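Local coordinates for protein Rho guanyl nucleotide exchange factor (Rom2), putative (Aspergillus fumigatus Af293, PDB 5O51) that probably acts as a guanine-nucleotide exchange factor for Rho-type GTPases, this chain being its CNH domain, a seven-bladed beta-propeller, at residues A178-L186 and N227-R235; K263-N271 and I280-R291. One frame throughout, in Å; residues are numbered along the deposited sequence.

Contact 1: A178-L186 and N227-R235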
loop_
_atom_site.group_PDB
_atom_site.type_symbol
_atom_site.label_atom_id
_atom_site.label_comp_id
_atom_site.label_asym_id
_atom_site.label_seq_id
_atom_site.Cartn_x
_atom_site.Cartn_y
_atom_site.Cartn_z
ATOM N N ALA A 178 4.395 18.147 9.109
ATOM C CA ALA A 178 3.013 17.924 8.620
ATOM C C ALA A 178 2.505 16.460 8.775
ATOM O O ALA A 178 3.284 15.507 8.843
ATOM C CB ALA A 178 2.899 18.352 7.170
ATOM N N GLU A 179 1.185 16.308 8.805
ATOM C CA GLU A 179 0.540 14.986 8.748
ATOM C C GLU A 179 0.821 14.283 7.389
ATOM O O GLU A 179 0.569 14.881 6.329
ATOM C CB GLU A 179 -0.976 15.133 8.959
ATOM C CG GLU A 179 -1.725 13.812 9.197
ATOM C CD GLU A 179 -3.225 13.985 9.413
ATOM O OE1 GLU A 179 -3.847 14.843 8.746
ATOM O OE2 GLU A 179 -3.787 13.248 10.254
ATOM N N SER A 180 1.327 13.035 7.442
ATOM C CA SER A 180 1.688 12.250 6.230
ATOM C C SER A 180 0.709 11.121 5.910
ATOM O O SER A 180 0.435 10.305 6.776
ATOM C CB SER A 180 3.065 11.646 6.375
ATOM O OG SER A 180 4.036 12.651 6.394
ATOM N N SER A 181 0.207 11.113 4.664
ATOM C CA SER A 181 -0.638 10.042 4.074
ATOM C C SER A 181 0.165 8.841 3.548
ATOM O O SER A 181 -0.257 7.721 3.723
ATOM C CB SER A 181 -1.446 10.558 2.878
ATOM O OG SER A 181 -2.292 11.645 3.198
ATOM N N SER A 182 1.310 9.066 2.904
ATOM C CA SER A 182 1.989 7.992 2.183
ATOM C C SER A 182 3.491 8.206 1.966
ATOM O O SER A 182 4.001 9.293 2.117
ATOM C CB SER A 182 1.332 7.870 0.829
ATOM O OG SER A 182 1.496 9.044 0.059
ATOM N N ILE A 183 4.176 7.168 1.530
ATOM C CA ILE A 183 5.591 7.280 1.200
ATOM C C ILE A 183 6.051 6.427 0.001
ATOM O O ILE A 183 5.669 5.300 -0.157
ATOM C CB ILE A 183 6.446 7.022 2.480
ATOM C CG1 ILE A 183 7.811 7.665 2.361
ATOM C CG2 ILE A 183 6.567 5.528 2.787
ATOM C CD1 ILE A 183 8.506 7.795 3.697
ATOM N N HIS A 184 6.909 6.981 -0.834
ATOM C CA HIS A 184 7.329 6.367 -2.103
ATOM C C HIS A 184 8.837 6.503 -2.284
ATOM O O HIS A 184 9.432 7.526 -1.922
ATOM C CB HIS A 184 6.579 7.029 -3.295
ATOM C CG HIS A 184 5.089 6.989 -3.135
ATOM N ND1 HIS A 184 4.328 5.933 -3.581
ATOM C CD2 HIS A 184 4.247 7.803 -2.460
ATOM C CE1 HIS A 184 3.077 6.120 -3.221
ATOM N NE2 HIS A 184 3.001 7.244 -2.531
ATOM N N PHE A 185 9.455 5.443 -2.777
ATOM C CA PHE A 185 10.877 5.463 -3.132
ATOM C C PHE A 185 11.000 5.955 -4.547
ATOM O O PHE A 185 10.421 5.330 -5.437
ATOM C CB PHE A 185 11.437 4.064 -3.034
ATOM C CG PHE A 185 11.575 3.591 -1.620
ATOM C CD1 PHE A 185 12.659 4.016 -0.832
ATOM C CD2 PHE A 185 10.612 2.759 -1.057
ATOM C CE1 PHE A 185 12.793 3.564 0.475
ATOM C CE2 PHE A 185 10.732 2.318 0.242
ATOM C CZ PHE A 185 11.820 2.712 1.012
ATOM N N LEU A 186 11.689 7.089 -4.727
ATOM C CA LEU A 186 12.050 7.612 -6.055
ATOM C C LEU A 186 13.560 7.711 -6.175
ATOM O O LEU A 186 14.126 8.745 -5.801
ATOM C CB LEU A 186 11.517 9.011 -6.239
ATOM C CG LEU A 186 10.041 9.215 -6.446
ATOM C CD1 LEU A 186 9.793 10.729 -6.409
ATOM C CD2 LEU A 186 9.602 8.542 -7.760
ATOM N N ASN A 227 -6.288 21.628 2.512
ATOM C CA ASN A 227 -5.336 20.489 2.364
ATOM C C ASN A 227 -5.607 19.458 1.278
ATOM O O ASN A 227 -6.657 19.450 0.656
ATOM C CB ASN A 227 -5.265 19.750 3.700
ATOM C CG ASN A 227 -4.705 20.618 4.793
ATOM O OD1 ASN A 227 -5.323 20.795 5.835
ATOM N ND2 ASN A 227 -3.533 21.199 4.541
ATOM N N VAL A 228 -4.641 18.570 1.094
ATOM C CA VAL A 228 -4.743 17.484 0.126
ATOM C C VAL A 228 -4.277 16.166 0.720
ATOM O O VAL A 228 -3.558 16.081 1.766
ATOM C CB VAL A 228 -3.943 17.790 -1.181
ATOM C CG1 VAL A 228 -4.548 18.956 -1.934
ATOM C CG2 VAL A 228 -2.480 18.075 -0.904
ATOM N N LYS A 229 -4.663 15.101 0.031
ATOM C CA LYS A 229 -4.174 13.803 0.431
ATOM C C LYS A 229 -3.527 13.196 -0.786
ATOM O O LYS A 229 -4.243 12.711 -1.672
ATOM C CB LYS A 229 -5.273 12.933 0.964
ATOM C CG LYS A 229 -6.165 13.558 2.009
ATOM C CD LYS A 229 -7.035 12.467 2.636
ATOM C CE LYS A 229 -8.176 13.046 3.451
ATOM N NZ LYS A 229 -7.648 13.835 4.600
ATOM N N PRO A 230 -2.186 13.273 -0.859
ATOM C CA PRO A 230 -1.447 12.615 -1.902
ATOM C C PRO A 230 -1.305 11.155 -1.509
ATOM O O PRO A 230 -0.822 10.848 -0.411
ATOM C CB PRO A 230 -0.073 13.296 -1.874
ATOM C CG PRO A 230 -0.204 14.415 -0.882
ATOM C CD PRO A 230 -1.259 13.986 0.051
ATOM N N ILE A 231 -1.701 10.274 -2.413
ATOM C CA ILE A 231 -1.835 8.853 -2.091
ATOM C C ILE A 231 -0.830 8.013 -2.859
ATOM O O ILE A 231 -0.268 7.117 -2.294
ATOM C CB ILE A 231 -3.247 8.375 -2.423
ATOM C CG1 ILE A 231 -4.330 9.238 -1.728
ATOM C CG2 ILE A 231 -3.357 6.902 -2.174
ATOM C CD1 ILE A 231 -4.281 9.273 -0.227
ATOM N N HIS A 232 -0.645 8.251 -4.151
ATOM C CA HIS A 232 0.100 7.278 -4.952
ATOM C C HIS A 232 0.743 7.937 -6.159
ATOM O O HIS A 232 0.105 8.785 -6.830
ATOM C CB HIS A 232 -0.829 6.121 -5.391
ATOM C CG HIS A 232 -0.200 5.123 -6.300
ATOM N ND1 HIS A 232 0.740 4.210 -5.863
ATOM C CD2 HIS A 232 -0.359 4.892 -7.629
ATOM C CE1 HIS A 232 1.132 3.464 -6.879
ATOM N NE2 HIS A 232 0.486 3.861 -7.963
ATOM N N ILE A 233 1.942 7.441 -6.482
ATOM C CA ILE A 233 2.762 7.939 -7.581
ATOM C C ILE A 233 3.186 6.784 -8.452
ATOM O O ILE A 233 3.649 5.769 -7.945
ATOM C CB ILE A 233 4.103 8.520 -7.128
ATOM C CG1 ILE A 233 3.922 9.599 -6.134
ATOM C CG2 ILE A 233 4.879 9.099 -8.336
ATOM C CD1 ILE A 233 5.226 9.989 -5.458
ATOM N N GLU A 234 3.080 6.950 -9.757
ATOM C CA GLU A 234 3.415 5.884 -10.689
ATOM C C GLU A 234 4.221 6.435 -11.865
ATOM O O GLU A 234 3.818 7.407 -12.508
ATOM C CB GLU A 234 2.120 5.267 -11.190
ATOM C CG GLU A 234 2.319 4.045 -12.063
ATOM C CD GLU A 234 1.965 2.690 -11.436
ATOM O OE1 GLU A 234 1.592 2.546 -10.228
ATOM O OE2 GLU A 234 2.079 1.737 -12.230
ATOM N N ARG A 235 5.327 5.772 -12.191
ATOM C CA ARG A 235 6.168 6.143 -13.337
ATOM C C ARG A 235 5.533 5.624 -14.614
ATOM O O ARG A 235 5.090 4.493 -14.667
ATOM C CB ARG A 235 7.548 5.544 -13.123
ATOM C CG ARG A 235 8.580 5.882 -14.185
ATOM C CD ARG A 235 10.006 5.863 -13.612
ATOM N NE ARG A 235 10.998 6.461 -14.510
ATOM C CZ ARG A 235 11.036 7.752 -14.876
ATOM N NH1 ARG A 235 10.128 8.640 -14.456
ATOM N NH2 ARG A 235 11.987 8.173 -15.696
#
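Ser182 reaches across to the neighbouring blade, where its OG donates to Pro230 O over 3.0 Å. The two strands, 180-186 and 230-235, are the innermost strands of successive blades of a seven-bladed beta-propeller. They run nearly parallel, at 14°, and the hydrogen bonds between them run from side chains to backbone carbonyls. A serine suits this place because its short hydroxyl reaches a carbonyl of the facing strand while the strands stay close. A chi1 of 63° swings OG toward that strand, where it meets Pro230 O from above the carbonyl plane rather than on a lone pair. Ser181 and Ser182 form a classic beta bulge against Gly193, which turns both towards the facing strand; Ser181 CB packs on the same Pro230 O at 3.4 Å.

His184 is the second bridge. Its NE2 donates weakly to Ile231 O at 3.3 Å, the acceptor lying at the ring's edge, and a still longer, weak bond links NE2 to Ser182 OG. The imidazole combines this polar edge with a flat face, and Ile233 uses the face: its CG1 stands 4.2 Å from the ring centroid, offset towards the rim in a CH-pi contact, while its CD1 packs against His184 CG and CD2. Ile233 also reaches Cys191 and Phe240 of the second strands of the two blades.

The His232 ring meets that of His184 obliquely, with planes 69° apart. Its CB points away from the other strand, and Ile231 and His232 form a second classic bulge, facing Asn243. Glu234 fixes the turn of the His232 ring: His232 NE2 donates in the ring plane to the anti lone pair of Glu234 OE1, 2.8 Å away.

Contact 2: K263-N271 and I280-R291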
loop_
_atom_site.group_PDB
_atom_site.type_symbol
_atom_site.label_atom_id
_atom_site.label_comp_id
_atom_site.label_asym_id
_atom_site.label_seq_id
_atom_site.Cartn_x
_atom_site.Cartn_y
_atom_site.Cartn_z
ATOM N N LYS A 263 -7.028 15.615 -17.194
ATOM C CA LYS A 263 -7.265 15.695 -15.756
ATOM C C LYS A 263 -8.493 14.809 -15.367
ATOM O O LYS A 263 -9.558 14.866 -16.043
ATOM C CB LYS A 263 -7.588 17.148 -15.371
ATOM C CG LYS A 263 -7.784 17.407 -13.882
ATOM C CD LYS A 263 -8.373 18.767 -13.561
ATOM C CE LYS A 263 -8.636 18.873 -12.059
ATOM N NZ LYS A 263 -9.496 20.006 -11.695
ATOM N N ILE A 264 -8.362 14.070 -14.250
ATOM C CA ILE A 264 -9.490 13.311 -13.646
ATOM C C ILE A 264 -9.765 13.934 -12.308
ATOM O O ILE A 264 -8.845 14.192 -11.532
ATOM C CB ILE A 264 -9.136 11.800 -13.428
ATOM C CG1 ILE A 264 -8.956 11.088 -14.768
ATOM C CG2 ILE A 264 -10.146 11.077 -12.550
ATOM C CD1 ILE A 264 -8.180 9.817 -14.676
ATOM N N SER A 265 -11.035 14.164 -12.037
ATOM C CA SER A 265 -11.504 14.489 -10.699
ATOM C C SER A 265 -12.313 13.285 -10.234
ATOM O O SER A 265 -13.310 12.940 -10.885
ATOM C CB SER A 265 -12.402 15.767 -10.719
ATOM O OG SER A 265 -11.569 16.947 -10.604
ATOM N N TRP A 266 -11.954 12.698 -9.096
ATOM C CA TRP A 266 -12.636 11.436 -8.638
ATOM C C TRP A 266 -14.013 11.743 -8.055
ATOM O O TRP A 266 -14.215 12.780 -7.377
ATOM C CB TRP A 266 -11.696 10.676 -7.652
ATOM C CG TRP A 266 -10.388 10.266 -8.317
ATOM C CD1 TRP A 266 -9.196 10.832 -8.139
ATOM C CD2 TRP A 266 -10.212 9.266 -9.325
ATOM N NE1 TRP A 266 -8.246 10.251 -8.966
ATOM C CE2 TRP A 266 -8.857 9.286 -9.708
ATOM C CE3 TRP A 266 -11.090 8.335 -9.951
ATOM C CZ2 TRP A 266 -8.318 8.411 -10.672
ATOM C CZ3 TRP A 266 -10.560 7.431 -10.902
ATOM C CH2 TRP A 266 -9.171 7.483 -11.264
ATOM N N GLU A 267 -14.977 10.875 -8.342
ATOM C CA GLU A 267 -16.318 10.985 -7.732
ATOM C C GLU A 267 -16.354 10.853 -6.271
ATOM O O GLU A 267 -17.107 11.567 -5.658
ATOM C CB GLU A 267 -17.349 10.062 -8.396
ATOM C CG GLU A 267 -17.454 10.357 -9.919
ATOM C CD GLU A 267 -18.634 9.671 -10.571
ATOM O OE1 GLU A 267 -19.522 9.127 -9.861
ATOM O OE2 GLU A 267 -18.696 9.721 -11.792
ATOM N N GLY A 268 -15.520 9.993 -5.687
ATOM C CA GLY A 268 -15.494 9.785 -4.218
ATOM C C GLY A 268 -14.252 10.372 -3.560
ATOM O O GLY A 268 -13.684 11.335 -4.051
ATOM N N ASN A 269 -13.858 9.779 -2.444
ATOM C CA ASN A 269 -12.616 10.114 -1.717
ATOM C C ASN A 269 -11.691 8.898 -1.654
ATOM O O ASN A 269 -11.568 8.252 -0.638
ATOM C CB ASN A 269 -12.963 10.709 -0.338
ATOM C CG ASN A 269 -13.658 12.098 -0.492
ATOM O OD1 ASN A 269 -13.020 13.065 -0.892
ATOM N ND2 ASN A 269 -14.964 12.134 -0.359
ATOM N N PRO A 270 -11.068 8.547 -2.790
ATOM C CA PRO A 270 -10.290 7.280 -2.828
ATOM C C PRO A 270 -9.113 7.298 -1.849
ATOM O O PRO A 270 -8.500 8.342 -1.632
ATOM C CB PRO A 270 -9.842 7.157 -4.302
ATOM C CG PRO A 270 -10.100 8.563 -4.946
ATOM C CD PRO A 270 -11.226 9.150 -4.122
ATOM N N ASN A 271 -8.853 6.152 -1.229
ATOM C CA ASN A 271 -7.726 6.000 -0.294
ATOM C C ASN A 271 -6.658 5.053 -0.912
ATOM O O ASN A 271 -5.665 4.768 -0.271
ATOM C CB ASN A 271 -8.213 5.495 1.105
ATOM C CG ASN A 271 -9.029 4.204 1.023
ATOM O OD1 ASN A 271 -8.701 3.309 0.248
ATOM N ND2 ASN A 271 -10.071 4.089 1.825
ATOM N N ILE A 280 -7.040 2.834 -14.903
ATOM C CA ILE A 280 -6.591 3.355 -13.618
ATOM C C ILE A 280 -7.788 3.146 -12.724
ATOM O O ILE A 280 -8.942 3.526 -13.106
ATOM C CB ILE A 280 -6.035 4.792 -13.711
ATOM C CG1 ILE A 280 -5.878 5.447 -12.331
ATOM C CG2 ILE A 280 -6.877 5.704 -14.576
ATOM C CD1 ILE A 280 -4.691 4.868 -11.591
ATOM N N LEU A 281 -7.552 2.467 -11.574
ATOM C CA LEU A 281 -8.627 2.105 -10.650
ATOM C C LEU A 281 -8.456 2.880 -9.338
ATOM O O LEU A 281 -7.387 2.856 -8.750
ATOM C CB LEU A 281 -8.586 0.629 -10.345
ATOM C CG LEU A 281 -8.937 -0.350 -11.504
ATOM C CD1 LEU A 281 -7.704 -0.674 -12.316
ATOM C CD2 LEU A 281 -9.519 -1.653 -11.018
ATOM N N ALA A 282 -9.493 3.591 -8.911
ATOM C CA ALA A 282 -9.499 4.319 -7.618
ATOM C C ALA A 282 -10.388 3.606 -6.623
ATOM O O ALA A 282 -11.575 3.466 -6.887
ATOM C CB ALA A 282 -10.014 5.731 -7.853
ATOM N N PHE A 283 -9.855 3.143 -5.464
ATOM C CA PHE A 283 -10.710 2.448 -4.464
ATOM C C PHE A 283 -11.126 3.436 -3.379
ATOM O O PHE A 283 -10.245 4.061 -2.785
ATOM C CB PHE A 283 -9.868 1.294 -3.814
ATOM C CG PHE A 283 -9.537 0.191 -4.776
ATOM C CD1 PHE A 283 -8.576 0.352 -5.757
ATOM C CD2 PHE A 283 -10.203 -0.983 -4.736
ATOM C CE1 PHE A 283 -8.340 -0.666 -6.691
ATOM C CE2 PHE A 283 -9.942 -2.021 -5.627
ATOM C CZ PHE A 283 -9.023 -1.853 -6.604
ATOM N N GLU A 284 -12.429 3.524 -3.090
ATOM C CA GLU A 284 -12.998 4.344 -2.016
ATOM C C GLU A 284 -13.873 3.385 -1.205
ATOM O O GLU A 284 -14.265 2.348 -1.717
ATOM C CB GLU A 284 -13.911 5.425 -2.659
ATOM C CG GLU A 284 -14.333 6.427 -1.719
ATOM C CD GLU A 284 -15.804 6.721 -1.600
ATOM O OE1 GLU A 284 -16.731 5.930 -1.269
ATOM O OE2 GLU A 284 -15.940 7.901 -1.727
ATOM N N PRO A 285 -14.260 3.732 0.049
ATOM C CA PRO A 285 -15.008 2.718 0.816
ATOM C C PRO A 285 -16.297 2.189 0.182
ATOM O O PRO A 285 -16.629 1.006 0.379
ATOM C CB PRO A 285 -15.261 3.437 2.160
ATOM C CG PRO A 285 -13.997 4.208 2.337
ATOM C CD PRO A 285 -13.825 4.818 0.947
ATOM N N ASN A 286 -16.999 3.004 -0.603
ATOM C CA ASN A 286 -18.304 2.592 -1.156
ATOM C C ASN A 286 -18.257 2.293 -2.621
ATOM O O ASN A 286 -19.229 1.798 -3.175
ATOM C CB ASN A 286 -19.408 3.641 -0.903
ATOM C CG ASN A 286 -19.703 3.843 0.558
ATOM O OD1 ASN A 286 -19.669 4.967 1.071
ATOM N ND2 ASN A 286 -19.962 2.783 1.242
ATOM N N PHE A 287 -17.124 2.471 -3.269
ATOM C CA PHE A 287 -17.053 2.059 -4.694
ATOM C C PHE A 287 -15.683 2.099 -5.297
ATOM O O PHE A 287 -14.814 2.862 -4.911
ATOM C CB PHE A 287 -18.024 2.915 -5.604
ATOM C CG PHE A 287 -17.817 4.411 -5.531
ATOM C CD1 PHE A 287 -18.563 5.182 -4.663
ATOM C CD2 PHE A 287 -17.004 5.057 -6.440
ATOM C CE1 PHE A 287 -18.431 6.561 -4.633
ATOM C CE2 PHE A 287 -16.857 6.428 -6.398
ATOM C CZ PHE A 287 -17.518 7.168 -5.464
ATOM N N ILE A 288 -15.504 1.290 -6.319
ATOM C CA ILE A 288 -14.310 1.342 -7.155
ATOM C C ILE A 288 -14.667 2.077 -8.452
ATOM O O ILE A 288 -15.602 1.676 -9.132
ATOM C CB ILE A 288 -13.820 -0.049 -7.580
ATOM C CG1 ILE A 288 -13.640 -0.956 -6.355
ATOM C CG2 ILE A 288 -12.496 0.076 -8.301
ATOM C CD1 ILE A 288 -13.341 -2.387 -6.695
ATOM N N GLU A 289 -13.889 3.107 -8.787
ATOM C CA GLU A 289 -14.054 3.871 -10.041
ATOM C C GLU A 289 -12.966 3.515 -11.006
ATOM O O GLU A 289 -11.803 3.729 -10.723
ATOM C CB GLU A 289 -14.059 5.394 -9.780
ATOM C CG GLU A 289 -14.514 6.285 -10.966
ATOM C CD GLU A 289 -14.632 7.786 -10.630
ATOM O OE1 GLU A 289 -14.704 8.198 -9.430
ATOM O OE2 GLU A 289 -14.592 8.562 -11.594
ATOM N N ILE A 290 -13.372 3.076 -12.181
ATOM C CA ILE A 290 -12.421 2.666 -13.250
ATOM C C ILE A 290 -12.439 3.633 -14.486
ATOM O O ILE A 290 -13.484 3.791 -15.119
ATOM C CB ILE A 290 -12.678 1.227 -13.663
ATOM C CG1 ILE A 290 -12.644 0.321 -12.401
ATOM C CG2 ILE A 290 -11.699 0.795 -14.752
ATOM C CD1 ILE A 290 -13.239 -1.055 -12.710
ATOM N N ARG A 291 -11.287 4.312 -14.724
ATOM C CA ARG A 291 -11.097 5.216 -15.875
ATOM C C ARG A 291 -10.012 4.695 -16.858
ATOM O O ARG A 291 -9.029 4.035 -16.454
ATOM C CB ARG A 291 -10.658 6.625 -15.460
ATOM C CG ARG A 291 -11.508 7.332 -14.382
ATOM C CD ARG A 291 -12.652 8.089 -14.958
ATOM N NE ARG A 291 -13.282 8.921 -13.965
ATOM C CZ ARG A 291 -13.373 10.258 -13.986
ATOM N NH1 ARG A 291 -12.871 10.987 -15.003
ATOM N NH2 ARG A 291 -13.989 10.878 -12.952
HETATM O O HOH W 1 -13.648 7.971 -6.884
#
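The backbone N-H groups of Glu267 and Asn269 are caught by the carboxylates of Glu289 and Glu284, tying the loop after one propeller blade to adjacent strands of the next. Glu267 N donates to the syn lone pair of Glu289 OE1 at 2.9 Å, and Asn269 N to the anti lone pair of Glu284 OE2, also at 2.9 Å. Glu289 is extended, with CG opposite its backbone N (chi1 -168°), which carries its carboxylate out to the loop. A water bridges Gly268 N to Glu289 OE1. Long acidic side chains suit this role because a carboxylate can reach N-H groups of an irregular loop. Asn271 N donates to Phe283 O, nearly along the C=O axis.

Charge organises the other end. Arg291 grips Glu289 side-on, NE (2.7 Å) and NH2 both meeting OE2 in the guanidinium plane; this probably offsets the nearby carboxylate of Glu267 and leaves OE1 to the loop. Ser296 O holds Arg291 NH1, and Ile264 CG2 lies over the guanidinium face.

Packing centres on Trp266, a wide plate wedged between blades. Ala282, small enough to let the ring come close, sets its CB 3.6 Å from the centroid of the six-membered ring in a CH-pi contact, and Ile264 CG2 lies over the opposite face. Ile280 CG1 and the Glu289 carboxylate meet the indole edge. Its polar end, NE1, bonds to Ser248 OG. Pro270 CB packs on Ala282 CB. Gly268 has no side chain: Glu284 OE2 lies 3.2 Å from Gly268 CA, and the Phe287 ring edge places CZ 3.5 Å from Gly268 N.

In the fold
Both contacts hold the blade of residues 230-265 in the propeller ring, from opposite ends of its four-stranded sheet. Contact 1 joins its innermost strand to the inner strand of the blade before; contact 2 joins its outermost strand and the following loop to the blade after. Contact 1 is a surface contact, small and bridged by serine and histidine side chains. Contact 2 buries about twice the area, is partly buried, and pairs an aromatic core with carboxylates and a salt bridge. Their centres lie about 16 Å apart, yet they touch where Ile231 CG2 packs 3.7 Å from Asn271 O, as the loop enters the next blade.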